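Local atomic coordinates of polycyclic ketone monooxygenase (Myceliophthora thermophila, PDB entry 5MQ6), a protein that uses FAD and NADPH to insert a single oxygen atom beside the carbonyl of ketones, polycyclic ones above all, giving esters or lactones. Residues S632-K635 with L636-Y640; T549-I552 with V553-K557. All coordinates share one frame; numbering follows the deposited sequence.

Interaction 1. Residues S632-K635 with L636-Y640; sequences SYMK and LLQEY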
# COMPACT_ATOMS: atom_id res chain seq x y z
N SER A 632 7.61 14.75 -11.93
CA SER A 632 7.66 14.71 -13.40
C SER A 632 6.34 14.14 -14.03
O SER A 632 5.77 14.74 -14.91
CB SER A 632 8.85 13.86 -13.83
OG SER A 632 8.88 13.76 -15.25
N TYR A 633 5.85 13.02 -13.55
CA TYR A 633 4.56 12.48 -13.94
C TYR A 633 3.40 13.53 -13.74
O TYR A 633 2.56 13.80 -14.66
CB TYR A 633 4.35 11.18 -13.14
CG TYR A 633 3.00 10.53 -13.24
CD1 TYR A 633 2.52 10.09 -14.46
CD2 TYR A 633 2.20 10.34 -12.10
CE1 TYR A 633 1.31 9.42 -14.56
CE2 TYR A 633 0.98 9.70 -12.14
CZ TYR A 633 0.51 9.26 -13.40
OH TYR A 633 -0.68 8.62 -13.49
N MET A 634 3.39 14.12 -12.54
CA MET A 634 2.41 15.16 -12.22
C MET A 634 2.39 16.29 -13.21
O MET A 634 1.30 16.74 -13.62
CB MET A 634 2.68 15.73 -10.83
CG MET A 634 1.75 16.82 -10.34
SD MET A 634 2.36 17.46 -8.74
CE MET A 634 3.65 18.48 -9.47
N LYS A 635 3.57 16.83 -13.47
CA LYS A 635 3.71 17.93 -14.45
C LYS A 635 3.20 17.47 -15.86
O LYS A 635 2.52 18.21 -16.55
CB LYS A 635 5.16 18.43 -14.49
CG LYS A 635 5.51 19.29 -15.72
CD LYS A 635 4.79 20.65 -15.80
CE LYS A 635 5.75 21.83 -16.00
NZ LYS A 635 5.26 23.08 -15.34
N LEU A 636 3.55 16.27 -16.25
CA LEU A 636 3.10 15.69 -17.52
C LEU A 636 1.56 15.68 -17.61
O LEU A 636 1.02 16.06 -18.60
CB LEU A 636 3.68 14.29 -17.71
CG LEU A 636 3.30 13.54 -19.03
CD1 LEU A 636 4.30 12.45 -19.30
CD2 LEU A 636 1.98 12.84 -18.91
N LEU A 637 0.87 15.29 -16.51
CA LEU A 637 -0.55 15.28 -16.48
C LEU A 637 -1.13 16.66 -16.57
O LEU A 637 -2.11 16.88 -17.30
CB LEU A 637 -1.09 14.56 -15.21
CG LEU A 637 -0.63 13.09 -15.09
CD1 LEU A 637 -1.16 12.55 -13.79
CD2 LEU A 637 -1.03 12.14 -16.21
N GLN A 638 -0.52 17.60 -15.85
CA GLN A 638 -0.97 19.01 -15.87
C GLN A 638 -0.91 19.51 -17.30
O GLN A 638 -1.90 20.03 -17.81
CB GLN A 638 -0.11 19.93 -14.97
CG GLN A 638 -0.33 19.67 -13.49
CD GLN A 638 0.71 20.26 -12.57
OE1 GLN A 638 1.78 20.67 -13.02
NE2 GLN A 638 0.40 20.30 -11.24
N GLU A 639 0.21 19.27 -17.97
CA GLU A 639 0.29 19.75 -19.35
C GLU A 639 -0.74 19.07 -20.27
O GLU A 639 -1.32 19.70 -21.15
CB GLU A 639 1.69 19.60 -19.91
CG GLU A 639 2.67 20.49 -19.12
CD GLU A 639 4.13 20.19 -19.44
OE1 GLU A 639 4.46 19.18 -20.11
OE2 GLU A 639 4.98 20.98 -19.02
N TYR A 640 -0.97 17.80 -20.02
CA TYR A 640 -1.92 17.04 -20.81
C TYR A 640 -3.39 17.59 -20.71
O TYR A 640 -4.17 17.60 -21.70
CB TYR A 640 -1.81 15.58 -20.46
CG TYR A 640 -2.92 14.73 -21.06
CD1 TYR A 640 -4.14 14.59 -20.42
CD2 TYR A 640 -2.74 14.10 -22.25
CE1 TYR A 640 -5.17 13.84 -20.96
CE2 TYR A 640 -3.72 13.31 -22.83
CZ TYR A 640 -4.95 13.19 -22.17
OH TYR A 640 -5.92 12.47 -22.75
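With CG of Y633 trans to its backbone N (chi1 173°) and CG of L637 turned back beside its own N, the phenol ring and the leucine branch one turn later converge on the same side of the alpha-helix 630-641. L637 CD1 sits over one ring face as a CH-pi contact, 4.0 Å from the centroid and 21° off the normal, shifted toward the rim near CZ, 3.7 Å away. The second methyl, CD2, lies by CE1. The hydroxyl beyond CZ is tied elsewhere: Y633 OH is hydrogen-bonded to the carbonyl oxygen of H517, which probably steadies the hydroxyl end of the ring, one face of which lies under L637. L637 also touches V547 and H551 of helix 541-562, so this is the inward side of the helix.

Two further i to i+4 pairs stand on other sides. The amide of Q638 comes up to M634, its NE2 3.8 Å from CG, and both residues touch R330 of helix 328-340. At the exposed side the K635 chain, bent along its length, runs past the E639 carboxylate: the opposite charges attract at most loosely, with NZ 4.2 Å from OE2, while the methylene carbons come closer to that oxygen than the ammonium does. Beneath the side chains, the amides of residues 636 to 639 bond to the carbonyls four residues back, the straightest of these bonds being E639 N to K635 O at 2.9 Å, with an N-H...O angle of 168°.

Interaction 2. Residues T549-I552 with V553-K557; sequences TEHI and VQVIK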
# COMPACT_ATOMS: atom_id res chain seq x y z
N THR A 549 -6.15 10.91 -8.17
CA THR A 549 -7.56 11.26 -8.04
C THR A 549 -7.88 12.60 -8.73
O THR A 549 -8.90 12.68 -9.46
CB THR A 549 -8.09 11.23 -6.58
OG1 THR A 549 -7.44 12.20 -5.82
CG2 THR A 549 -8.01 9.78 -5.94
N GLU A 550 -6.98 13.59 -8.57
CA GLU A 550 -7.12 14.87 -9.28
C GLU A 550 -7.12 14.70 -10.80
O GLU A 550 -7.95 15.31 -11.48
CB GLU A 550 -5.99 15.81 -8.98
CG GLU A 550 -6.11 17.16 -9.71
CD GLU A 550 -4.98 18.08 -9.37
OE1 GLU A 550 -3.81 17.77 -9.65
OE2 GLU A 550 -5.26 19.13 -8.81
N HIS A 551 -6.18 13.91 -11.35
CA HIS A 551 -6.21 13.73 -12.79
C HIS A 551 -7.53 13.09 -13.27
O HIS A 551 -8.12 13.53 -14.25
CB HIS A 551 -5.05 12.81 -13.17
CG HIS A 551 -4.89 12.62 -14.62
ND1 HIS A 551 -4.70 13.67 -15.50
CD2 HIS A 551 -4.94 11.50 -15.36
CE1 HIS A 551 -4.64 13.19 -16.73
NE2 HIS A 551 -4.78 11.88 -16.67
N ILE A 552 -7.93 12.00 -12.61
CA ILE A 552 -9.12 11.26 -13.01
C ILE A 552 -10.34 12.22 -12.99
O ILE A 552 -11.12 12.30 -13.96
CB ILE A 552 -9.32 10.02 -12.11
CG1 ILE A 552 -8.21 9.00 -12.44
CG2 ILE A 552 -10.71 9.41 -12.35
CD1 ILE A 552 -8.06 7.83 -11.48
N VAL A 553 -10.51 12.95 -11.90
CA VAL A 553 -11.72 13.81 -11.71
C VAL A 553 -11.68 14.96 -12.70
O VAL A 553 -12.74 15.37 -13.30
CB VAL A 553 -11.89 14.28 -10.23
CG1 VAL A 553 -12.97 15.33 -10.14
CG2 VAL A 553 -12.27 13.07 -9.34
N GLN A 554 -10.47 15.48 -12.97
CA GLN A 554 -10.36 16.54 -13.95
C GLN A 554 -10.64 16.08 -15.42
O GLN A 554 -11.25 16.82 -16.19
CB GLN A 554 -9.03 17.28 -13.83
CG GLN A 554 -8.95 18.05 -12.53
CD GLN A 554 -10.00 19.16 -12.44
OE1 GLN A 554 -10.19 19.90 -13.40
NE2 GLN A 554 -10.68 19.26 -11.35
N VAL A 555 -10.20 14.87 -15.79
CA VAL A 555 -10.50 14.32 -17.10
C VAL A 555 -12.01 14.13 -17.26
O VAL A 555 -12.62 14.44 -18.33
CB VAL A 555 -9.78 12.99 -17.26
CG1 VAL A 555 -10.36 12.15 -18.40
CG2 VAL A 555 -8.29 13.26 -17.51
N ILE A 556 -12.61 13.57 -16.20
CA ILE A 556 -14.06 13.39 -16.22
C ILE A 556 -14.80 14.76 -16.31
O ILE A 556 -15.82 14.92 -17.04
CB ILE A 556 -14.53 12.61 -14.94
CG1 ILE A 556 -14.07 11.13 -15.09
CG2 ILE A 556 -16.06 12.73 -14.76
CD1 ILE A 556 -14.20 10.37 -13.75
N LYS A 557 -14.35 15.73 -15.50
CA LYS A 557 -14.89 17.10 -15.57
C LYS A 557 -14.86 17.69 -16.98
O LYS A 557 -15.89 18.23 -17.50
CB LYS A 557 -14.21 17.99 -14.55
CG LYS A 557 -14.85 19.35 -14.44
CD LYS A 557 -13.95 20.19 -13.54
CE LYS A 557 -14.64 21.43 -13.08
NZ LYS A 557 -15.05 22.17 -14.28
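Helix 541-562, which begins at the FAD-binding residue N541, packs on helix 88-99, the helix that starts within what is probably the GxGxxG dinucleotide-binding turn and carries the FAD-binding residue G89; in the middle of helix 541-562, H551 and V555 meet one turn apart. V555 CG2 lies over one face of the imidazole as a CH-pi contact, 4.0 Å from the centroid and displaced toward the rim near CE1, which it approaches to 3.7 Å. The histidine takes CG trans to its backbone N (chi1 -176°), while CG2 of V555 stands beside its own N, and the methyl therefore reaches back along the helix to the ring. Both imidazole nitrogens are engaged in hydrogen bonds outside the pair, ND1 with NH2 of R641, and this should hold the ring's rotation while the valine covers one face.

On another side of the helix I552 and I556 run alongside each other in the same direction, with CG2 of I552 3.9 Å from CD1 of I556; both pack on F528 of strand 527-529. Polar chemistry collects at E550, whose carboxylate makes a salt bridge through OE1 to R330. Its methylene CG meets CG of Q554 at 4.1 Å, and the carboxylate and amide planes stand nearly perpendicular, 84° apart. T549 OG1 is hydrogen-bonded to the carbonyl oxygen of L545 one turn earlier, and the side chain touches L92. The i to i+4 backbone bonds run unbroken; in one, I552 O accepts the amide of I556, N to O 3.0 Å, at a nearly straight 168°.

In the fold
Both interactions are successive turns of single helices, and the two helices pack against each other: L637 CB lies 3.7 Å from H551 ND1, and Y640 also meets the imidazole, CD1 to CE1 4.0 Å. Each has a methyl over an aromatic face. Interaction 2 is the more buried: its helix is wedged between helix 88-99, strand 527-529 and helix 630-641, and apolar branches dominate. Interaction 1 is partly buried, and its outer side carries the loosely attracted lysine and glutamate. H517 serves both, receiving Y633 OH and meeting the rings of H551 and Y640, while R330 links E550 with the M634 and Q638 side.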